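Local atomic coordinates of probable hydrolase (Pseudomonas aeruginosa, PDB entry 3OM8), a protein that probably works as an alpha/beta-fold hydrolase, perhaps with 3-oxoadipate enol-lactonase activity. Residues W160-L165 with N249-Q254; D60-G65 with L76-E81; H246-N249 with A255-G258. One frame throughout, in Å; residues are numbered along the deposited sequence.

Interaction 1: residues W160-L165 with N249-Q254; sequences WFPPAL and NVEFPQ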
loop_
_atom_site.group_PDB
_atom_site.type_symbol
_atom_site.label_atom_id
_atom_site.label_comp_id
_atom_site.label_asym_id
_atom_site.label_seq_id
_atom_site.Cartn_x
_atom_site.Cartn_y
_atom_site.Cartn_z
ATOM N N TRP B 160 7.285 -11.275 16.063
ATOM C CA TRP B 160 7.208 -11.807 14.707
ATOM C C TRP B 160 5.808 -12.287 14.353
ATOM O O TRP B 160 5.384 -12.179 13.217
ATOM C CB TRP B 160 8.142 -12.998 14.552
ATOM C CG TRP B 160 9.589 -12.675 14.348
ATOM C CD1 TRP B 160 10.154 -11.442 14.212
ATOM C CD2 TRP B 160 10.659 -13.622 14.252
ATOM N NE1 TRP B 160 11.514 -11.566 14.037
ATOM C CE2 TRP B 160 11.844 -12.895 14.049
ATOM C CE3 TRP B 160 10.724 -15.018 14.306
ATOM C CZ2 TRP B 160 13.077 -13.513 13.897
ATOM C CZ3 TRP B 160 11.950 -15.630 14.153
ATOM C CH2 TRP B 160 13.109 -14.880 13.956
ATOM N N PHE B 161 5.106 -12.853 15.322
ATOM C CA PHE B 161 3.839 -13.487 15.023
ATOM C C PHE B 161 2.661 -12.817 15.713
ATOM O O PHE B 161 2.798 -12.260 16.815
ATOM C CB PHE B 161 3.876 -14.980 15.380
ATOM C CG PHE B 161 4.859 -15.767 14.573
ATOM C CD1 PHE B 161 4.635 -16.013 13.231
ATOM C CD2 PHE B 161 6.018 -16.245 15.149
ATOM C CE1 PHE B 161 5.548 -16.731 12.478
ATOM C CE2 PHE B 161 6.931 -16.958 14.403
ATOM C CZ PHE B 161 6.697 -17.209 13.073
ATOM N N PRO B 162 1.491 -12.871 15.053
ATOM C CA PRO B 162 0.231 -12.505 15.698
ATOM C C PRO B 162 0.128 -13.284 17.000
ATOM O O PRO B 162 0.309 -14.499 16.980
ATOM C CB PRO B 162 -0.825 -13.014 14.707
ATOM C CG PRO B 162 -0.137 -13.021 13.383
ATOM C CD PRO B 162 1.296 -13.351 13.670
ATOM N N PRO B 163 -0.153 -12.602 18.117
ATOM C CA PRO B 163 -0.318 -13.303 19.393
ATOM C C PRO B 163 -1.391 -14.378 19.263
ATOM O O PRO B 163 -1.469 -15.280 20.091
ATOM C CB PRO B 163 -0.800 -12.197 20.335
ATOM C CG PRO B 163 -1.427 -11.177 19.414
ATOM C CD PRO B 163 -0.533 -11.184 18.215
ATOM N N ALA B 164 -2.215 -14.264 18.226
ATOM C CA ALA B 164 -3.196 -15.288 17.899
ATOM C C ALA B 164 -2.485 -16.545 17.406
ATOM O O ALA B 164 -2.669 -17.638 17.950
ATOM C CB ALA B 164 -4.156 -14.775 16.843
ATOM N N LEU B 165 -1.663 -16.374 16.376
ATOM C CA LEU B 165 -0.900 -17.468 15.786
ATOM C C LEU B 165 0.008 -18.173 16.804
ATOM O O LEU B 165 0.179 -19.391 16.762
ATOM C CB LEU B 165 -0.083 -16.931 14.611
ATOM C CG LEU B 165 0.760 -17.913 13.803
ATOM C CD1 LEU B 165 -0.009 -19.194 13.546
ATOM C CD2 LEU B 165 1.192 -17.265 12.494
ATOM N N ASN B 249 5.856 -13.671 4.263
ATOM C CA ASN B 249 5.898 -14.881 3.438
ATOM C C ASN B 249 5.309 -16.074 4.171
ATOM O O ASN B 249 4.792 -17.003 3.551
ATOM C CB ASN B 249 7.316 -15.207 2.972
ATOM C CG ASN B 249 8.246 -15.629 4.128
ATOM O OD1 ASN B 249 8.396 -14.913 5.118
ATOM N ND2 ASN B 249 8.879 -16.785 3.983
ATOM N N VAL B 250 5.386 -16.051 5.496
ATOM C CA VAL B 250 4.838 -17.134 6.307
ATOM C C VAL B 250 3.313 -17.003 6.441
ATOM O O VAL B 250 2.568 -17.980 6.313
ATOM C CB VAL B 250 5.510 -17.161 7.709
ATOM C CG1 VAL B 250 4.847 -18.192 8.629
ATOM C CG2 VAL B 250 7.004 -17.421 7.564
ATOM N N GLU B 251 2.853 -15.785 6.691
ATOM C CA GLU B 251 1.441 -15.551 6.931
ATOM C C GLU B 251 0.598 -15.601 5.646
ATOM O O GLU B 251 -0.518 -16.103 5.656
ATOM C CB GLU B 251 1.250 -14.196 7.593
ATOM C CG GLU B 251 1.414 -14.185 9.094
ATOM C CD GLU B 251 1.187 -12.803 9.647
ATOM O OE1 GLU B 251 2.199 -12.122 9.891
ATOM O OE2 GLU B 251 0.006 -12.392 9.800
ATOM N N PHE B 252 1.133 -15.071 4.554
ATOM C CA PHE B 252 0.388 -14.991 3.298
ATOM C C PHE B 252 1.280 -15.383 2.143
ATOM O O PHE B 252 1.707 -14.530 1.376
ATOM C CB PHE B 252 -0.121 -13.572 3.112
ATOM C CG PHE B 252 -0.999 -13.114 4.236
ATOM C CD1 PHE B 252 -2.318 -13.535 4.314
ATOM C CD2 PHE B 252 -0.500 -12.292 5.234
ATOM C CE1 PHE B 252 -3.124 -13.134 5.357
ATOM C CE2 PHE B 252 -1.310 -11.882 6.274
ATOM C CZ PHE B 252 -2.616 -12.307 6.339
ATOM N N PRO B 253 1.587 -16.682 2.033
ATOM C CA PRO B 253 2.527 -17.150 1.009
ATOM C C PRO B 253 2.021 -16.898 -0.425
ATOM O O PRO B 253 2.838 -16.555 -1.286
ATOM C CB PRO B 253 2.654 -18.649 1.306
ATOM C CG PRO B 253 1.390 -19.004 2.079
ATOM C CD PRO B 253 1.076 -17.780 2.876
ATOM N N GLN B 254 0.717 -17.044 -0.681
ATOM C CA GLN B 254 0.200 -16.837 -2.042
ATOM C C GLN B 254 0.359 -15.378 -2.484
ATOM O O GLN B 254 0.924 -15.105 -3.544
ATOM C CB GLN B 254 -1.254 -17.307 -2.207
ATOM C CG GLN B 254 -1.612 -17.587 -3.670
ATOM C CD GLN B 254 -3.111 -17.828 -3.934
ATOM O OE1 GLN B 254 -3.947 -16.938 -3.747
ATOM N NE2 GLN B 254 -3.440 -19.030 -4.403
HETATM O O HOH W 1 4.782 -12.715 10.809
#

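Interaction 2: residues D60-G65 with L76-E81; sequences DARGHG and LARLGE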
loop_
_atom_site.group_PDB
_atom_site.type_symbol
_atom_site.label_atom_id
_atom_site.label_comp_id
_atom_site.label_asym_id
_atom_site.label_seq_id
_atom_site.Cartn_x
_atom_site.Cartn_y
_atom_site.Cartn_z
ATOM N N ASP B 60 22.789 -19.249 4.711
ATOM C CA ASP B 60 22.675 -18.840 6.106
ATOM C C ASP B 60 23.631 -17.679 6.330
ATOM O O ASP B 60 24.825 -17.780 6.055
ATOM C CB ASP B 60 22.987 -20.003 7.046
ATOM C CG ASP B 60 21.858 -21.011 7.102
ATOM O OD1 ASP B 60 20.737 -20.621 6.724
ATOM O OD2 ASP B 60 22.076 -22.177 7.516
ATOM N N ALA B 61 23.101 -16.557 6.795
ATOM C CA ALA B 61 23.935 -15.386 6.991
ATOM C C ALA B 61 25.088 -15.655 7.981
ATOM O O ALA B 61 25.038 -16.584 8.789
ATOM C CB ALA B 61 23.094 -14.229 7.462
ATOM N N ARG B 62 26.126 -14.836 7.885
ATOM C CA ARG B 62 27.200 -14.803 8.860
ATOM C C ARG B 62 26.594 -14.887 10.264
ATOM O O ARG B 62 25.662 -14.159 10.591
ATOM C CB ARG B 62 27.988 -13.503 8.652
ATOM C CG ARG B 62 28.998 -13.133 9.701
ATOM C CD ARG B 62 29.728 -11.865 9.263
ATOM N NE ARG B 62 30.439 -12.071 8.001
ATOM C CZ ARG B 62 31.757 -12.266 7.906
ATOM N NH1 ARG B 62 32.321 -12.455 6.719
ATOM N NH2 ARG B 62 32.519 -12.271 9.003
ATOM N N GLY B 63 27.096 -15.807 11.079
ATOM C CA GLY B 63 26.655 -15.916 12.459
ATOM C C GLY B 63 25.409 -16.759 12.678
ATOM O O GLY B 63 24.980 -16.939 13.822
ATOM N N HIS B 64 24.843 -17.292 11.596
ATOM C CA HIS B 64 23.548 -17.982 11.657
ATOM C C HIS B 64 23.561 -19.423 11.146
ATOM O O HIS B 64 24.392 -19.806 10.308
ATOM C CB HIS B 64 22.502 -17.219 10.833
ATOM C CG HIS B 64 22.044 -15.940 11.459
ATOM N ND1 HIS B 64 22.722 -14.751 11.305
ATOM C CD2 HIS B 64 20.957 -15.658 12.214
ATOM C CE1 HIS B 64 22.080 -13.794 11.949
ATOM N NE2 HIS B 64 21.002 -14.317 12.506
ATOM N N GLY B 65 22.600 -20.200 11.641
ATOM C CA GLY B 65 22.351 -21.546 11.161
ATOM C C GLY B 65 23.574 -22.405 10.901
ATOM O O GLY B 65 24.296 -22.774 11.824
ATOM N N LEU B 76 27.446 -3.622 8.210
ATOM C CA LEU B 76 26.543 -3.864 7.089
ATOM C C LEU B 76 27.349 -4.242 5.849
ATOM O O LEU B 76 27.024 -5.201 5.148
ATOM C CB LEU B 76 25.679 -2.627 6.813
ATOM C CG LEU B 76 24.638 -2.769 5.699
ATOM C CD1 LEU B 76 23.765 -4.004 5.920
ATOM C CD2 LEU B 76 23.788 -1.500 5.593
ATOM N N ALA B 77 28.413 -3.484 5.605
ATOM C CA ALA B 77 29.248 -3.666 4.426
ATOM C C ALA B 77 29.772 -5.093 4.330
ATOM O O ALA B 77 29.846 -5.666 3.242
ATOM C CB ALA B 77 30.405 -2.671 4.446
ATOM N N ARG B 78 30.151 -5.654 5.476
ATOM C CA ARG B 78 30.653 -7.023 5.538
ATOM C C ARG B 78 29.558 -8.032 5.198
ATOM O O ARG B 78 29.820 -9.021 4.520
ATOM C CB ARG B 78 31.228 -7.321 6.926
ATOM C CG ARG B 78 31.833 -8.712 7.071
ATOM C CD ARG B 78 32.991 -8.944 6.094
ATOM N NE ARG B 78 32.625 -9.904 5.060
ATOM C CZ ARG B 78 33.436 -10.332 4.097
ATOM N NH1 ARG B 78 32.989 -11.207 3.205
ATOM N NH2 ARG B 78 34.683 -9.891 4.019
ATOM N N LEU B 79 28.340 -7.791 5.678
ATOM C CA LEU B 79 27.211 -8.666 5.355
ATOM C C LEU B 79 26.866 -8.614 3.853
ATOM O O LEU B 79 26.405 -9.594 3.271
ATOM C CB LEU B 79 25.985 -8.294 6.189
ATOM C CG LEU B 79 26.127 -8.357 7.709
ATOM C CD1 LEU B 79 24.808 -7.975 8.376
ATOM C CD2 LEU B 79 26.573 -9.746 8.151
ATOM N N GLY B 80 27.088 -7.462 3.234
ATOM C CA GLY B 80 26.887 -7.322 1.805
ATOM C C GLY B 80 27.987 -8.014 1.025
ATOM O O GLY B 80 27.731 -8.649 0.003
ATOM N N GLU B 81 29.221 -7.897 1.510
ATOM C CA GLU B 81 30.355 -8.530 0.850
ATOM C C GLU B 81 30.213 -10.051 0.825
ATOM O O GLU B 81 30.649 -10.712 -0.122
ATOM C CB GLU B 81 31.668 -8.117 1.518
ATOM C CG GLU B 81 32.110 -6.709 1.166
ATOM C CD GLU B 81 32.551 -6.583 -0.287
ATOM O OE1 GLU B 81 33.081 -7.574 -0.844
ATOM O OE2 GLU B 81 32.372 -5.489 -0.869
#

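Interaction 3: residues H246-N249 with A255-G258; sequences HLSN and AFEG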
loop_
_atom_site.group_PDB
_atom_site.type_symbol
_atom_site.label_atom_id
_atom_site.label_comp_id
_atom_site.label_asym_id
_atom_site.label_seq_id
_atom_site.Cartn_x
_atom_site.Cartn_y
_atom_site.Cartn_z
ATOM N N HIS B 246 5.318 -9.615 10.727
ATOM C CA HIS B 246 6.705 -9.440 10.268
ATOM C C HIS B 246 7.234 -10.448 9.240
ATOM O O HIS B 246 8.035 -10.089 8.379
ATOM C CB HIS B 246 7.684 -9.314 11.446
ATOM C CG HIS B 246 9.088 -8.993 11.029
ATOM N ND1 HIS B 246 9.429 -7.810 10.410
ATOM C CD2 HIS B 246 10.239 -9.699 11.152
ATOM C CE1 HIS B 246 10.727 -7.803 10.157
ATOM N NE2 HIS B 246 11.242 -8.937 10.600
ATOM N N LEU B 247 6.813 -11.702 9.331
ATOM C CA LEU B 247 7.242 -12.696 8.355
ATOM C C LEU B 247 6.101 -12.921 7.366
ATOM O O LEU B 247 5.400 -13.935 7.413
ATOM C CB LEU B 247 7.641 -14.005 9.034
ATOM C CG LEU B 247 8.799 -13.959 10.049
ATOM C CD1 LEU B 247 8.746 -15.167 10.941
ATOM C CD2 LEU B 247 10.152 -13.867 9.368
ATOM N N SER B 248 5.920 -11.967 6.462
ATOM C CA SER B 248 4.726 -11.963 5.613
ATOM C C SER B 248 4.691 -13.141 4.636
ATOM O O SER B 248 3.617 -13.596 4.269
ATOM C CB SER B 248 4.558 -10.614 4.916
ATOM O OG SER B 248 5.711 -10.267 4.176
ATOM N N ASN B 249 5.856 -13.671 4.263
ATOM C CA ASN B 249 5.898 -14.881 3.438
ATOM C C ASN B 249 5.309 -16.074 4.171
ATOM O O ASN B 249 4.792 -17.003 3.551
ATOM C CB ASN B 249 7.316 -15.207 2.972
ATOM C CG ASN B 249 8.246 -15.629 4.128
ATOM O OD1 ASN B 249 8.396 -14.913 5.118
ATOM N ND2 ASN B 249 8.879 -16.785 3.983
ATOM N N ALA B 255 -0.117 -14.441 -1.668
ATOM C CA ALA B 255 0.038 -13.023 -1.993
ATOM C C ALA B 255 1.508 -12.645 -2.130
ATOM O O ALA B 255 1.877 -11.850 -2.998
ATOM C CB ALA B 255 -0.641 -12.151 -0.943
ATOM N N PHE B 256 2.340 -13.220 -1.269
ATOM C CA PHE B 256 3.766 -12.892 -1.213
ATOM C C PHE B 256 4.500 -13.413 -2.441
ATOM O O PHE B 256 5.238 -12.680 -3.083
ATOM C CB PHE B 256 4.393 -13.480 0.061
ATOM C CG PHE B 256 5.842 -13.107 0.262
ATOM C CD1 PHE B 256 6.191 -12.092 1.136
ATOM C CD2 PHE B 256 6.853 -13.778 -0.422
ATOM C CE1 PHE B 256 7.526 -11.754 1.333
ATOM C CE2 PHE B 256 8.189 -13.437 -0.235
ATOM C CZ PHE B 256 8.525 -12.428 0.646
ATOM N N GLU B 257 4.305 -14.688 -2.755
ATOM C CA GLU B 257 4.897 -15.279 -3.949
ATOM C C GLU B 257 4.345 -14.606 -5.219
ATOM O O GLU B 257 5.078 -14.360 -6.185
ATOM C CB GLU B 257 4.619 -16.782 -3.980
ATOM C CG GLU B 257 5.263 -17.544 -2.833
ATOM C CD GLU B 257 4.692 -18.943 -2.647
ATOM O OE1 GLU B 257 4.148 -19.515 -3.613
ATOM O OE2 GLU B 257 4.785 -19.475 -1.521
ATOM N N GLY B 258 3.045 -14.318 -5.212
ATOM C CA GLY B 258 2.416 -13.656 -6.337
ATOM C C GLY B 258 3.069 -12.313 -6.586
ATOM O O GLY B 258 3.463 -12.000 -7.717
#

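Interaction 1: residues W160-L165 with N249-Q254
Val250 meets Phe161 at the start of the contact. Its CG1 methyl comes to the edge of the phenyl ring, near the ring plane, with CG1 4.2 Å from Phe161 CE1. The two side chains cross at about a right angle. On Val250, CG1 is anti to the backbone N (chi1 174°), which carries this branch to the ring. The Phe161 ring also has Trp160 CB against one face, 3.9 Å above the plane and offset toward the rim.

Glu251 is next and buries the largest area of any residue here. Its chain is extended beyond CG, and it approaches Pro162 from the opposite direction. The carboxylate meets the proline ring: OE2 is 3.6 Å from Pro162 CG, and CD of Glu251 is 4.1 Å from Pro162 CD. These are van der Waals contacts. No direct hydrogen bond joins the two segments.

A water appears to supply a polar link. It donates to Glu251 OE1 at 2.8 Å. Its other leg, to Trp160 O, is doubtfully short at 2.5 Å, so the bridge is less sure. Glu251 OE1 also accepts a hydrogen bond from Val245 N. This bond and the water probably limit the turning of the carboxylate.

Phe252 is the first residue past helix 248-251 and takes the N-cap position of helix 253-264. Phe252 and Pro253 turn to another interface, where they pack on Gln254 of the second subunit.

The contact is partly buried. It joins the turn between helices 150-160 and 163-167, in the helical region that follows strand 118-124, to helix 248-251 after the last strand. Helix 171-181 packs beside both parts, with Val172 and Phe176 against Val250 and Phe176 also against Trp160.

Interaction 2: residues D60-G65 with L76-E81
Arg78 CG sits on one face of the Arg62 guanidinium, 3.6 Å above the plane and over its centre. In return, Arg62 NH1 lies over a face of the Arg78 guanidinium. Glu81 CB is also against a face of that group, toward its rim. The two guanidinium planes are 41° apart, so this is not a parallel stack. The His64 ring has Ala61 O in plane at its edge.

Arg62 NH1 and Arg78 NE are 3.1 Å apart. Both are donors and do not bond to each other. The acids around them probably offset the like charges: NH1 of each arginine forms a salt bridge to Asp82 OD1. Asp13 binds Arg62 NH2, and Glu85 binds Arg78 NH1.

The aliphatic part of Arg62 rests on Leu79, with Arg62 CD 4.0 Å from Leu79 CD2. Arg62 starts with CG anti to its N (chi1 169°), then bends at chi3 toward Arg78.

A type II turn from Ala61 to His64 presents Arg62. Gly63 takes its positive phi, and His64 ND1 donates to Arg62 O at 3.1 Å from above the carbonyl plane.

The contact is buried. It fastens the loop after strand 55-59 to the first turns of helix 76-90. Helix 102-113 packs against Leu76 and Ala77, while helix 185-196 meets His64 and Leu79.

Interaction 3: residues H246-N249 with A255-G258
Asn249 stands almost squarely over the Phe256 ring. Its CB lies 3.5 Å from the ring centroid and only 3° off the ring normal, a clear CH-pi contact. The atom is nearly equidistant from the ring carbons, at 3.7 Å from Phe256 CG and 3.8 Å from Phe256 CZ. The backbone of Asn249 joins in near the root of the ring, where Asn249 CA is 3.6 Å from Phe256 CG.

Ser248 takes a different position. Its OG lies at the ring edge, near the plane, 3.6 Å from Phe256 CD1. The ring thus has carbon over a face and a hydroxyl oxygen at its rim.

Torsions explain the division of roles. Phe256 has CG anti to the backbone N (chi1 -176°), which sends the ring out from helix 253-264 toward helix 248-251. In Asn249, CG lies between the backbone N and the carbonyl carbon (chi1 68°). The amide therefore leads away from the ring and leaves CB to make the contact.

All three residues are buried. Leu98 of strand 95-100 and Ile214 of strand 211-216 also pack on Phe256, so the ring fills in between the C-terminal helices and the sheet. His246, just before helix 248-251, probably belongs to a Ser-His-Asp triad: its ND1 is hydrogen-bonded to Asp219, and its NE2 weakly to Ser101.

No hydrogen bond crosses between the segments; the direct contact is van der Waals and CH-pi in kind. Ser248 OG bonds Asn125, while Gln46 bonds both Asn249 ND2 and Glu257 OE2, linking the two helices indirectly. The chemistry implies a mainly apolar join, placed just after the probable triad histidine in the chain, with Ser248 OG and Asn249 ND2 turned to partners around it.

How the interactions relate
Interactions 1 and 3 are neighbours. They share Asn249, use the same two C-terminal helices and have centres about 9 Å apart. Interaction 3 holds the probable triad histidine, His246, and Trp160 of interaction 1 packs on it; Phe161 packs on Leu247. Interaction 2 lies across the chain's centre, its centre about 25 Å from that of interaction 1, and touches neither. Interactions 2 and 3 are buried; interaction 1 is only partly so. Their chemistry differs accordingly. Interaction 3 is a CH-pi contact of one phenyl ring, packed against the sheet, interaction 1 mixes apolar packing with a probable water bridge, and interaction 2 gathers arginines around acidic groups.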